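Local coordinates for protein monovalent Na+/H+ antiporter subunit A (Dietzia sp. DQ12-45-1b, PDB 7D3U) that probably takes part in exchanging sodium ions for protons across the cell membrane, as one subunit of the multi-chain Mrp antiporter complex, at residues Val588-Val594 against Ala702-Glu708; Gly612-Met616 against Asn628-Val632; Gly725-Asn731 against Gly813-Gly819; Leu791-Ala795 against Ile833-Arg837; Leu805-Leu810 against Ser823-Gly827. One frame throughout, in Å; residues are numbered along the deposited sequence.

How the interactions relate
Following the chain from its N terminus, interaction 1 brings the loop after helix 571-587 against the loop after helix 682-701, closing a long and mostly helical excursion. Interaction 2, between the successive helices 603-617 and 622-642, is nested inside it. Interaction 3 opens only after interaction 1 has closed, joining 725-731 to the turn 813-819. Interactions 4 and 5 both pair helix 789-812 with helix 821-837, and interaction 5 is nested within interaction 4. Interaction 3 crosses both along the chain, since its second segment lies in the connection between those two helices, and it touches interaction 5 where Gly-818 O packs on Phe-809 CB. Interaction 3 thus ties the MbhE-related region to the MnhB-related helices.

Interaction 1: Val588-Val594 against Ala702-Glu708; sequences VRPEPEV and AMTGRRE
Pro-590 to Val-594 and Ala-702 to Arg-706 lie side by side as two irregular loops, with the CA atoms of Glu-593 and Arg-706 4.7 Å apart. Gly-705 is the centre of an inverse gamma turn, and the one backbone bond across the contact ends on it: Val-594 N donates to Gly-705 O at 3.0 Å, the donor tilted 30° from the carbonyl plane. Arg-706 fills the space between the loops. Turned at chi2 (-65°), its chain runs past the Glu-591 backbone and brings the flat guanidinium between two partners. Pro-590 CB sits over one face, 3.7 Å from Arg-706 NH2, and the Glu-593 carboxylate lies over the opposite face. Glu-593 OE1 is 4.2 Å from Arg-706 NH1 but well out of the guanidinium plane, so any attraction is probably of charge alone, with no N-H directed at the oxygen. Arg-706 NH2 donates to Trp-701 O, and the group also makes a cation-pi contact with Trp-701. Swapping this arginine for an alanine would probably open a gap between Pro-590 and Glu-593 and leave both the Trp-701 carbonyl and the Glu-593 charge without their mate. Proline suits its place as a rigid apolar plate, touching Ala-702 CB as well. Toward the membrane helices, where subunit D packs on both residues, Val-588 CG2 meets Met-703 CE at 3.6 Å, the side chains crossing at about a right angle.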
# COMPACT_ATOMS: atom_id res chain seq x y z
N VAL B 588 -19.05 23.04 -8.51
CA VAL B 588 -18.85 23.19 -9.95
C VAL B 588 -19.93 24.08 -10.53
O VAL B 588 -21.13 23.87 -10.29
CB VAL B 588 -18.84 21.82 -10.65
CG1 VAL B 588 -18.62 21.99 -12.13
CG2 VAL B 588 -17.78 20.93 -10.05
N ARG B 589 -19.51 25.09 -11.29
CA ARG B 589 -20.40 25.89 -12.12
C ARG B 589 -20.00 25.67 -13.57
O ARG B 589 -18.88 26.04 -13.96
CB ARG B 589 -20.31 27.37 -11.75
CG ARG B 589 -20.98 27.73 -10.44
CD ARG B 589 -22.48 27.92 -10.60
NE ARG B 589 -22.82 29.28 -11.00
CZ ARG B 589 -23.00 29.67 -12.26
NH1 ARG B 589 -22.87 28.80 -13.25
NH2 ARG B 589 -23.32 30.93 -12.52
N PRO B 590 -20.86 25.09 -14.40
CA PRO B 590 -20.44 24.73 -15.76
C PRO B 590 -20.49 25.90 -16.72
O PRO B 590 -21.33 26.80 -16.62
CB PRO B 590 -21.46 23.65 -16.16
CG PRO B 590 -22.69 24.04 -15.41
CD PRO B 590 -22.24 24.66 -14.12
N GLU B 591 -19.55 25.89 -17.66
CA GLU B 591 -19.50 26.88 -18.72
C GLU B 591 -20.53 26.55 -19.80
O GLU B 591 -21.05 25.43 -19.85
CB GLU B 591 -18.10 26.92 -19.32
CG GLU B 591 -17.08 27.64 -18.46
CD GLU B 591 -15.73 27.78 -19.14
OE1 GLU B 591 -15.07 26.75 -19.37
OE2 GLU B 591 -15.34 28.92 -19.45
N PRO B 592 -20.87 27.52 -20.65
CA PRO B 592 -21.81 27.23 -21.74
C PRO B 592 -21.27 26.16 -22.68
O PRO B 592 -20.07 26.07 -22.93
CB PRO B 592 -21.95 28.58 -22.46
CG PRO B 592 -21.61 29.59 -21.42
CD PRO B 592 -20.55 28.95 -20.57
N GLU B 593 -22.19 25.34 -23.19
CA GLU B 593 -21.82 24.21 -24.02
C GLU B 593 -21.34 24.68 -25.39
O GLU B 593 -21.72 25.75 -25.88
CB GLU B 593 -23.00 23.26 -24.17
CG GLU B 593 -22.63 21.79 -24.24
CD GLU B 593 -23.64 20.91 -23.54
OE1 GLU B 593 -24.73 21.42 -23.18
OE2 GLU B 593 -23.36 19.71 -23.35
N VAL B 594 -20.50 23.86 -26.01
CA VAL B 594 -19.98 24.12 -27.35
C VAL B 594 -20.64 23.15 -28.31
O VAL B 594 -20.48 21.93 -28.18
CB VAL B 594 -18.45 23.99 -27.40
CG1 VAL B 594 -17.98 23.90 -28.84
CG2 VAL B 594 -17.79 25.16 -26.70
N ALA B 702 -21.18 18.15 -16.76
CA ALA B 702 -20.79 19.52 -16.45
C ALA B 702 -19.31 19.78 -16.64
O ALA B 702 -18.81 20.81 -16.16
CB ALA B 702 -21.20 19.87 -15.02
N MET B 703 -18.58 18.89 -17.31
CA MET B 703 -17.13 19.06 -17.40
C MET B 703 -16.53 18.70 -18.76
O MET B 703 -15.31 18.76 -18.90
CB MET B 703 -16.43 18.23 -16.33
CG MET B 703 -16.51 18.81 -14.93
SD MET B 703 -15.46 17.92 -13.78
CE MET B 703 -15.97 18.66 -12.23
N THR B 704 -17.33 18.34 -19.76
CA THR B 704 -16.76 17.81 -21.00
C THR B 704 -17.00 18.71 -22.21
O THR B 704 -16.03 19.11 -22.87
CB THR B 704 -17.31 16.41 -21.26
OG1 THR B 704 -18.72 16.48 -21.52
CG2 THR B 704 -17.05 15.51 -20.06
N GLY B 705 -18.25 19.04 -22.53
CA GLY B 705 -18.51 19.77 -23.75
C GLY B 705 -18.50 21.27 -23.59
O GLY B 705 -19.44 21.95 -23.99
N ARG B 706 -17.43 21.81 -22.99
CA ARG B 706 -17.38 23.22 -22.66
C ARG B 706 -16.19 23.96 -23.27
O ARG B 706 -16.03 25.15 -23.01
CB ARG B 706 -17.36 23.41 -21.14
CG ARG B 706 -18.26 22.43 -20.39
CD ARG B 706 -19.73 22.67 -20.72
NE ARG B 706 -20.62 21.89 -19.86
CZ ARG B 706 -21.89 22.19 -19.64
NH1 ARG B 706 -22.43 23.25 -20.22
NH2 ARG B 706 -22.63 21.43 -18.85
N ARG B 707 -15.36 23.29 -24.06
CA ARG B 707 -14.22 23.91 -24.70
C ARG B 707 -14.16 23.51 -26.16
O ARG B 707 -14.64 22.45 -26.55
CB ARG B 707 -12.91 23.53 -24.00
CG ARG B 707 -12.56 22.07 -24.09
CD ARG B 707 -11.29 21.76 -23.34
NE ARG B 707 -10.92 20.35 -23.44
CZ ARG B 707 -10.18 19.84 -24.41
NH1 ARG B 707 -9.90 18.55 -24.41
NH2 ARG B 707 -9.73 20.61 -25.39
N GLU B 708 -13.56 24.38 -26.98
CA GLU B 708 -13.54 24.18 -28.42
C GLU B 708 -12.78 22.92 -28.81
O GLU B 708 -13.37 21.97 -29.32
CB GLU B 708 -12.91 25.40 -29.11
CG GLU B 708 -13.82 26.62 -29.17
CD GLU B 708 -14.74 26.60 -30.37
OE1 GLU B 708 -14.37 27.20 -31.40
OE2 GLU B 708 -15.82 25.98 -30.29

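Interaction 2: Gly612-Met616 against Asn628-Val632; sequences GTAAM and NVGIV
Met-616 sends CG anti to its backbone N (chi1 180°) and stays extended until chi3, near -43°, turns the methyl group toward Val-629 and Val-632; Asn-628, with CG beside its own N (chi1 -73°), reaches the other way and lays its amide against Ala-615. These torsions fasten together an antiparallel helical hairpin, helices 603-617 and 622-642, within the MbhD-related region. Their short segments approach to 8.7 Å between axes, with 161° between the N-to-C directions. Met-616 CE is held between two branched side chains, 3.6 Å from Val-629 CG2 and 3.6 Å from Val-632 CG2. An unbranched, flexible methionine suits this place, because its thioether can bend to lie across both valines. The two CB atoms of Met-616 and Asn-628 also meet, at 3.7 Å. One turn away along the first helix, Gly-612 has no side chain, which lets Val-632 CG2 rest over its backbone, 3.7 Å from Gly-612 C. The amide of Asn-628 packs over the methyl of Ala-615, small enough to admit it. As modelled, Asn-628 OD1 faces Ala-615 O, but both are acceptors, so no bond forms there and the amide's rotation is doubtful. The hairpin is embedded in the assembly: Leu-32 and Leu-28 of subunit C pack on Met-616 and Val-629, while Ile-23 and Met-22 of subunit F pack on Ala-615 and Asn-628. Thr-613 OG1 bonds to Leu-609 O in its own helix and lies 4.1 Å from Val-632 CG2.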
# COMPACT_ATOMS: atom_id res chain seq x y z
N GLY B 612 -28.70 -3.43 -21.30
CA GLY B 612 -27.67 -4.42 -21.03
C GLY B 612 -27.15 -4.35 -19.60
O GLY B 612 -26.98 -5.38 -18.94
N THR B 613 -26.93 -3.14 -19.10
CA THR B 613 -26.44 -2.98 -17.73
C THR B 613 -27.47 -3.47 -16.72
O THR B 613 -27.12 -4.13 -15.73
CB THR B 613 -26.08 -1.52 -17.47
OG1 THR B 613 -25.07 -1.11 -18.39
CG2 THR B 613 -25.56 -1.35 -16.05
N ALA B 614 -28.75 -3.16 -16.94
CA ALA B 614 -29.79 -3.63 -16.03
C ALA B 614 -29.90 -5.15 -16.07
O ALA B 614 -30.02 -5.80 -15.02
CB ALA B 614 -31.13 -2.98 -16.37
N ALA B 615 -29.86 -5.74 -17.27
CA ALA B 615 -29.92 -7.19 -17.38
C ALA B 615 -28.71 -7.85 -16.75
O ALA B 615 -28.79 -9.00 -16.30
CB ALA B 615 -30.05 -7.60 -18.84
N MET B 616 -27.57 -7.15 -16.71
CA MET B 616 -26.40 -7.72 -16.05
C MET B 616 -26.51 -7.62 -14.53
O MET B 616 -26.14 -8.56 -13.82
CB MET B 616 -25.13 -7.01 -16.52
CG MET B 616 -23.87 -7.54 -15.87
SD MET B 616 -22.40 -6.60 -16.31
CE MET B 616 -22.68 -6.36 -18.05
N ASN B 628 -24.75 -10.74 -20.97
CA ASN B 628 -24.95 -9.30 -20.84
C ASN B 628 -23.62 -8.55 -20.86
O ASN B 628 -23.58 -7.39 -21.27
CB ASN B 628 -25.73 -9.00 -19.57
CG ASN B 628 -27.18 -9.37 -19.68
OD1 ASN B 628 -27.76 -9.96 -18.77
ND2 ASN B 628 -27.79 -9.04 -20.82
N VAL B 629 -22.53 -9.19 -20.43
CA VAL B 629 -21.22 -8.57 -20.55
C VAL B 629 -20.83 -8.42 -22.01
O VAL B 629 -20.34 -7.37 -22.44
CB VAL B 629 -20.17 -9.37 -19.76
CG1 VAL B 629 -18.79 -9.19 -20.36
CG2 VAL B 629 -20.17 -8.95 -18.31
N GLY B 630 -21.04 -9.48 -22.80
CA GLY B 630 -20.82 -9.37 -24.23
C GLY B 630 -21.69 -8.30 -24.87
O GLY B 630 -21.25 -7.57 -25.76
N ILE B 631 -22.94 -8.19 -24.41
CA ILE B 631 -23.85 -7.21 -24.99
C ILE B 631 -23.42 -5.79 -24.62
O ILE B 631 -23.48 -4.88 -25.45
CB ILE B 631 -25.29 -7.50 -24.53
CG1 ILE B 631 -25.86 -8.65 -25.35
CG2 ILE B 631 -26.16 -6.26 -24.67
CD1 ILE B 631 -27.23 -9.03 -24.92
N VAL B 632 -22.98 -5.58 -23.38
CA VAL B 632 -22.49 -4.27 -22.98
C VAL B 632 -21.21 -3.93 -23.73
O VAL B 632 -20.99 -2.77 -24.10
CB VAL B 632 -22.31 -4.21 -21.45
CG1 VAL B 632 -21.47 -3.01 -21.06
CG2 VAL B 632 -23.66 -4.16 -20.77

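Interaction 3: Gly725-Asn731 against Gly813-Gly819; sequences GGINVVN and GHNAPGG
Asn-728 carries most of the hydrogen bonding between the loop leading into helix 729-737 and the glycine-rich turn 813-819. Its backbone N donates to His-814 O at 3.1 Å, nearly straight at 162°, although the donor stands above the carbonyl plane. With CG anti to the backbone N (chi1 -178°), its side chain points into the turn, where ND2 donates to Gly-813 O at 3.0 Å and more weakly to Ala-816 O at 2.8 Å. One amide group thus gathers two carbonyls of the turn. Its other end, OD1, accepts a weak capping bond from Asn-731 N, making Asn-728 the N-cap of the helix; asparagine suits the post because it both donates and accepts.

A second, weak polar link joins side chains: Asn-731 ND2 donates to His-814 ND1 at 3.3 Å. The donor approaches the ring at its edge, near the ring plane, while the amide plane is turned almost perpendicular to it.

Van der Waals contacts complete the seam. Ile-727 CG1 lies 3.7 Å from Asn-815 CA, and the two side chains cross at about a right angle. Gly-726 offers only its CA, 3.4 Å from His-814 CD2, so the imidazole can come close to the backbone. Glycine also suits Gly-725 and Gly-818, whose positive phi angles would press a side chain against the preceding carbonyl.

The turn links helix 789-812 to helix 821-837, so the contact ties the MnhB-related pair to the start of helix 729-737, with Leu-54 of subunit C packing on Ile-727 and Asn-728.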
# COMPACT_ATOMS: atom_id res chain seq x y z
N GLY B 725 4.05 10.96 -41.36
CA GLY B 725 3.71 10.37 -42.64
C GLY B 725 2.45 9.53 -42.66
O GLY B 725 2.04 9.10 -43.74
N GLY B 726 1.83 9.29 -41.51
CA GLY B 726 0.61 8.50 -41.43
C GLY B 726 -0.58 9.39 -41.12
O GLY B 726 -0.44 10.40 -40.42
N ILE B 727 -1.74 9.02 -41.65
CA ILE B 727 -2.94 9.82 -41.45
C ILE B 727 -3.82 9.33 -40.31
O ILE B 727 -4.70 10.06 -39.85
CB ILE B 727 -3.77 9.89 -42.74
CG1 ILE B 727 -4.31 8.50 -43.10
CG2 ILE B 727 -2.94 10.43 -43.88
CD1 ILE B 727 -5.16 8.48 -44.35
N ASN B 728 -3.60 8.10 -39.83
CA ASN B 728 -4.34 7.58 -38.68
C ASN B 728 -3.80 8.26 -37.43
O ASN B 728 -2.84 7.80 -36.82
CB ASN B 728 -4.20 6.07 -38.60
CG ASN B 728 -5.00 5.46 -37.46
OD1 ASN B 728 -5.62 6.17 -36.67
ND2 ASN B 728 -4.98 4.14 -37.37
N VAL B 729 -4.45 9.36 -37.03
CA VAL B 729 -3.94 10.17 -35.93
C VAL B 729 -3.86 9.36 -34.65
O VAL B 729 -2.91 9.50 -33.87
CB VAL B 729 -4.81 11.42 -35.75
CG1 VAL B 729 -4.22 12.32 -34.69
CG2 VAL B 729 -4.94 12.16 -37.06
N VAL B 730 -4.84 8.49 -34.41
CA VAL B 730 -4.84 7.69 -33.18
C VAL B 730 -3.63 6.77 -33.15
O VAL B 730 -2.92 6.68 -32.14
CB VAL B 730 -6.15 6.90 -33.06
CG1 VAL B 730 -6.25 6.24 -31.70
CG2 VAL B 730 -7.34 7.81 -33.31
N ASN B 731 -3.36 6.09 -34.26
CA ASN B 731 -2.24 5.15 -34.27
C ASN B 731 -0.90 5.87 -34.22
O ASN B 731 0.03 5.37 -33.58
CB ASN B 731 -2.31 4.25 -35.50
CG ASN B 731 -1.28 3.15 -35.47
OD1 ASN B 731 -1.51 2.10 -34.87
ND2 ASN B 731 -0.15 3.38 -36.11
N GLY B 813 -2.05 -0.22 -40.33
CA GLY B 813 -2.38 0.50 -39.12
C GLY B 813 -2.01 1.97 -39.12
O GLY B 813 -2.52 2.72 -38.29
N HIS B 814 -1.13 2.39 -40.03
CA HIS B 814 -0.67 3.77 -40.04
C HIS B 814 -1.58 4.69 -40.83
O HIS B 814 -1.52 5.91 -40.64
CB HIS B 814 0.75 3.85 -40.60
CG HIS B 814 1.66 4.74 -39.81
ND1 HIS B 814 1.90 4.56 -38.47
CD2 HIS B 814 2.38 5.82 -40.18
CE1 HIS B 814 2.74 5.49 -38.04
NE2 HIS B 814 3.04 6.27 -39.06
N ASN B 815 -2.41 4.15 -41.72
CA ASN B 815 -3.32 4.95 -42.53
C ASN B 815 -4.74 4.38 -42.52
O ASN B 815 -5.54 4.71 -43.40
CB ASN B 815 -2.82 5.07 -43.97
CG ASN B 815 -1.39 5.57 -44.04
OD1 ASN B 815 -0.46 4.89 -43.61
ND2 ASN B 815 -1.21 6.76 -44.60
N ALA B 816 -5.06 3.55 -41.54
CA ALA B 816 -6.35 2.87 -41.49
C ALA B 816 -6.55 2.35 -40.07
O ALA B 816 -5.58 2.18 -39.33
CB ALA B 816 -6.41 1.72 -42.51
N PRO B 817 -7.80 2.09 -39.67
CA PRO B 817 -8.05 1.68 -38.29
C PRO B 817 -7.39 0.36 -37.94
O PRO B 817 -7.51 -0.63 -38.67
CB PRO B 817 -9.58 1.58 -38.22
CG PRO B 817 -10.03 1.50 -39.64
CD PRO B 817 -9.05 2.32 -40.40
N GLY B 818 -6.68 0.35 -36.81
CA GLY B 818 -6.14 -0.86 -36.23
C GLY B 818 -4.67 -1.08 -36.52
O GLY B 818 -4.34 -1.58 -37.60
N GLY B 819 -3.79 -0.72 -35.59
CA GLY B 819 -2.37 -0.86 -35.88
C GLY B 819 -1.68 -2.11 -35.38
O GLY B 819 -1.18 -2.90 -36.20

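Interaction 4: Leu791-Ala795 against Ile833-Arg837; sequences LRTFA and IYYLR
Leu-791 reaches across to Leu-836 in an antiparallel pairing of transmembrane helices 789-812 and 821-837, with 149° between the N-to-C directions of the short segments and 9.7 Å between their axes. At this separation the helices meet through side chains. Leu-791 CD2 lies 3.8 Å from Leu-836 CB, while its other branch, CD1, comes within 4.3 Å of Ile-833 CD1; a forked leucine can serve both partners. One turn on, Ala-795 contributes only its CB, which meets the aliphatic part of an arginine, 3.6 Å from Arg-837 CD. That arginine starts with CG anti to the backbone N (chi1 177°) and runs extended past Arg-792 until chi3 bends it, with CD against Ala-795. Arg-792 meets it at the stems, CG to CG at 3.7 Å, the two side chains crossing at about a right angle. Their charged ends diverge, with Arg-792 NE 6.3 Å from Arg-837 NH1, so the long methylene chains pack while the like charges stay apart.

Farther out, neighbouring subunits bond to this shell. Arg-792 NH1 forms a salt bridge with Glu-54 of the Cation antiporter chain, which probably offsets its charge and draws the guanidinium to that side. Leu-836 O is hydrogen-bonded to Arg-78 of subunit F, and Leu-791 N to the hydroxyl of Tyr-87 of subunit G. Three other chains therefore take part in holding this helix pair. Within its own helix, Arg-837 turns the edge of its guanidinium, in plane, to Tyr-834 CE1.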
# COMPACT_ATOMS: atom_id res chain seq x y z
N LEU B 791 -17.72 -26.89 -36.47
CA LEU B 791 -16.66 -25.93 -36.19
C LEU B 791 -15.32 -26.38 -36.76
O LEU B 791 -14.53 -25.54 -37.19
CB LEU B 791 -16.53 -25.70 -34.68
CG LEU B 791 -15.63 -24.53 -34.30
CD1 LEU B 791 -16.02 -23.29 -35.08
CD2 LEU B 791 -15.70 -24.26 -32.81
N ARG B 792 -15.05 -27.69 -36.79
CA ARG B 792 -13.79 -28.17 -37.33
C ARG B 792 -13.66 -27.91 -38.82
O ARG B 792 -12.55 -27.93 -39.35
CB ARG B 792 -13.62 -29.66 -37.04
CG ARG B 792 -13.21 -29.96 -35.61
CD ARG B 792 -12.72 -31.39 -35.44
NE ARG B 792 -13.82 -32.36 -35.47
CZ ARG B 792 -14.16 -33.06 -36.54
NH1 ARG B 792 -13.49 -32.92 -37.67
NH2 ARG B 792 -15.17 -33.92 -36.47
N THR B 793 -14.78 -27.68 -39.52
CA THR B 793 -14.75 -27.35 -40.94
C THR B 793 -14.79 -25.85 -41.19
O THR B 793 -14.04 -25.34 -42.01
CB THR B 793 -15.91 -28.03 -41.67
OG1 THR B 793 -15.72 -29.45 -41.63
CG2 THR B 793 -15.95 -27.58 -43.11
N PHE B 794 -15.68 -25.13 -40.49
CA PHE B 794 -15.70 -23.68 -40.62
C PHE B 794 -14.37 -23.06 -40.21
O PHE B 794 -14.00 -22.00 -40.72
CB PHE B 794 -16.84 -23.09 -39.79
CG PHE B 794 -17.08 -21.63 -40.04
CD1 PHE B 794 -17.04 -21.12 -41.32
CD2 PHE B 794 -17.34 -20.77 -38.99
CE1 PHE B 794 -17.26 -19.78 -41.56
CE2 PHE B 794 -17.56 -19.43 -39.22
CZ PHE B 794 -17.53 -18.93 -40.50
N ALA B 795 -13.64 -23.71 -39.31
CA ALA B 795 -12.31 -23.23 -38.96
C ALA B 795 -11.33 -23.39 -40.11
O ALA B 795 -10.36 -22.63 -40.18
CB ALA B 795 -11.79 -23.95 -37.72
N ILE B 833 -10.76 -19.56 -31.28
CA ILE B 833 -11.39 -20.47 -32.23
C ILE B 833 -10.69 -21.82 -32.23
O ILE B 833 -11.33 -22.88 -32.21
CB ILE B 833 -11.40 -19.84 -33.64
CG1 ILE B 833 -12.63 -18.95 -33.82
CG2 ILE B 833 -11.39 -20.92 -34.71
CD1 ILE B 833 -13.93 -19.71 -33.83
N TYR B 834 -9.36 -21.80 -32.24
CA TYR B 834 -8.59 -23.05 -32.20
C TYR B 834 -8.85 -23.82 -30.92
O TYR B 834 -8.82 -25.06 -30.93
CB TYR B 834 -7.10 -22.75 -32.35
CG TYR B 834 -6.21 -23.93 -32.06
CD1 TYR B 834 -5.98 -24.90 -33.03
CD2 TYR B 834 -5.59 -24.08 -30.83
CE1 TYR B 834 -5.16 -25.98 -32.77
CE2 TYR B 834 -4.77 -25.15 -30.57
CZ TYR B 834 -4.56 -26.10 -31.54
OH TYR B 834 -3.75 -27.18 -31.28
N TYR B 835 -9.09 -23.12 -29.82
CA TYR B 835 -9.42 -23.80 -28.57
C TYR B 835 -10.80 -24.44 -28.65
O TYR B 835 -10.98 -25.62 -28.32
CB TYR B 835 -9.35 -22.82 -27.40
CG TYR B 835 -9.97 -23.36 -26.13
CD1 TYR B 835 -9.27 -24.22 -25.30
CD2 TYR B 835 -11.26 -23.01 -25.77
CE1 TYR B 835 -9.83 -24.72 -24.15
CE2 TYR B 835 -11.84 -23.51 -24.62
CZ TYR B 835 -11.12 -24.36 -23.81
OH TYR B 835 -11.69 -24.85 -22.66
N LEU B 836 -11.80 -23.67 -29.09
CA LEU B 836 -13.16 -24.20 -29.19
C LEU B 836 -13.25 -25.34 -30.20
O LEU B 836 -14.15 -26.18 -30.11
CB LEU B 836 -14.13 -23.08 -29.57
CG LEU B 836 -14.26 -21.90 -28.61
CD1 LEU B 836 -15.19 -20.85 -29.18
CD2 LEU B 836 -14.75 -22.37 -27.26
N ARG B 837 -12.33 -25.38 -31.16
CA ARG B 837 -12.38 -26.38 -32.22
C ARG B 837 -11.94 -27.76 -31.74
O ARG B 837 -12.39 -28.77 -32.28
CB ARG B 837 -11.51 -25.93 -33.39
CG ARG B 837 -11.42 -26.92 -34.53
CD ARG B 837 -10.44 -26.45 -35.58
NE ARG B 837 -9.07 -26.80 -35.26
CZ ARG B 837 -8.41 -27.82 -35.81
NH1 ARG B 837 -9.00 -28.57 -36.73
NH2 ARG B 837 -7.16 -28.07 -35.46

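Interaction 5: Leu805-Leu810 against Ser823-Gly827; sequences LSLYFL and SALIG
Ser-823 enters the seam between helices 805-810 and 823-827 beside Ser-806, their CA atoms just 4.6 Å apart. Its CB lies 3.6 Å from Ser-806 O. From there OG, at chi1 -88°, donates to the same Ser-806 O at 3.1 Å, tilted 22° from the carbonyl plane, and also lies close to the backbone where Phe-809 passes into Leu-810. Leu-810 N is near OG, but at an angle too poor for a hydrogen bond. This hydroxyl suits its place because it is short enough to fit between backbones and can donate a hydrogen bond to a carbonyl inside the membrane. With an alanine here, the Ser-806 carbonyl would probably lose its donor from the facing helix, and the notch beside Phe-809 would be less well filled.

One turn along, Ile-826 supplies the apolar half. Its CD1 sits 4.0 Å from Leu-805 CD1 and 3.8 Å from Phe-809 CE2, approaching the ring obliquely. Val-64 of subunit F packs on both Phe-809 and Ile-826, carrying the apolar layer into the next chain. Ser-806 OG bonds instead to Ile-802 O in its own helix. The axes of the two short segments run nearly antiparallel, 174° between their directions, and approach to 8.3 Å. Such close approach through small polar residues, with bulky ones beside them, is typical of tightly packed helical hairpins in membrane proteins.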
# COMPACT_ATOMS: atom_id res chain seq x y z
N LEU B 805 -6.29 -11.49 -41.82
CA LEU B 805 -6.86 -10.27 -41.24
C LEU B 805 -5.93 -9.68 -40.19
O LEU B 805 -5.81 -8.45 -40.08
CB LEU B 805 -8.23 -10.56 -40.63
CG LEU B 805 -9.41 -10.15 -41.51
CD1 LEU B 805 -10.72 -10.36 -40.77
CD2 LEU B 805 -9.26 -8.71 -41.95
N SER B 806 -5.26 -10.53 -39.41
CA SER B 806 -4.29 -10.03 -38.44
C SER B 806 -3.07 -9.44 -39.13
O SER B 806 -2.45 -8.51 -38.61
CB SER B 806 -3.88 -11.15 -37.49
OG SER B 806 -4.98 -11.57 -36.70
N LEU B 807 -2.71 -9.97 -40.30
CA LEU B 807 -1.64 -9.38 -41.09
C LEU B 807 -2.10 -8.18 -41.90
O LEU B 807 -1.27 -7.36 -42.30
CB LEU B 807 -1.02 -10.43 -42.02
CG LEU B 807 -0.28 -11.58 -41.35
CD1 LEU B 807 0.62 -12.30 -42.35
CD2 LEU B 807 0.53 -11.09 -40.16
N TYR B 808 -3.40 -8.07 -42.15
CA TYR B 808 -3.92 -6.92 -42.89
C TYR B 808 -3.93 -5.67 -42.02
O TYR B 808 -3.52 -4.59 -42.47
CB TYR B 808 -5.33 -7.24 -43.40
CG TYR B 808 -5.95 -6.16 -44.25
CD1 TYR B 808 -5.30 -5.67 -45.36
CD2 TYR B 808 -7.21 -5.66 -43.94
CE1 TYR B 808 -5.87 -4.69 -46.15
CE2 TYR B 808 -7.79 -4.68 -44.72
CZ TYR B 808 -7.12 -4.20 -45.82
OH TYR B 808 -7.70 -3.22 -46.60
N PHE B 809 -4.39 -5.79 -40.78
CA PHE B 809 -4.41 -4.64 -39.88
C PHE B 809 -3.00 -4.25 -39.45
O PHE B 809 -2.75 -3.08 -39.15
CB PHE B 809 -5.26 -4.94 -38.66
CG PHE B 809 -6.73 -5.06 -38.95
CD1 PHE B 809 -7.28 -4.46 -40.06
CD2 PHE B 809 -7.56 -5.76 -38.10
CE1 PHE B 809 -8.63 -4.56 -40.33
CE2 PHE B 809 -8.91 -5.87 -38.36
CZ PHE B 809 -9.44 -5.27 -39.47
N LEU B 810 -2.07 -5.21 -39.42
CA LEU B 810 -0.73 -4.93 -38.90
C LEU B 810 0.04 -3.99 -39.82
O LEU B 810 0.85 -3.19 -39.34
CB LEU B 810 0.04 -6.23 -38.71
CG LEU B 810 1.44 -6.13 -38.13
CD1 LEU B 810 1.39 -5.60 -36.71
CD2 LEU B 810 2.14 -7.47 -38.17
N SER B 823 -4.75 -5.87 -34.35
CA SER B 823 -4.10 -6.98 -35.04
C SER B 823 -3.87 -8.16 -34.10
O SER B 823 -4.07 -9.32 -34.49
CB SER B 823 -2.77 -6.52 -35.63
OG SER B 823 -2.95 -5.99 -36.92
N ALA B 824 -3.45 -7.89 -32.87
CA ALA B 824 -3.12 -8.97 -31.95
C ALA B 824 -4.36 -9.58 -31.32
O ALA B 824 -4.41 -10.80 -31.10
CB ALA B 824 -2.16 -8.47 -30.88
N LEU B 825 -5.37 -8.77 -31.01
CA LEU B 825 -6.58 -9.31 -30.43
C LEU B 825 -7.39 -10.09 -31.46
O LEU B 825 -8.08 -11.05 -31.10
CB LEU B 825 -7.42 -8.20 -29.81
CG LEU B 825 -6.73 -7.34 -28.73
CD1 LEU B 825 -7.44 -6.01 -28.57
CD2 LEU B 825 -6.65 -8.07 -27.41
N ILE B 826 -7.29 -9.74 -32.74
CA ILE B 826 -7.95 -10.53 -33.77
C ILE B 826 -7.22 -11.83 -34.06
O ILE B 826 -7.76 -12.69 -34.76
CB ILE B 826 -8.12 -9.72 -35.06
CG1 ILE B 826 -9.39 -10.14 -35.80
CG2 ILE B 826 -6.91 -9.87 -35.96
CD1 ILE B 826 -9.61 -9.38 -37.08
N GLY B 827 -6.01 -12.00 -33.53
CA GLY B 827 -5.33 -13.28 -33.58
C GLY B 827 -5.61 -14.06 -32.32
O GLY B 827 -5.64 -15.29 -32.32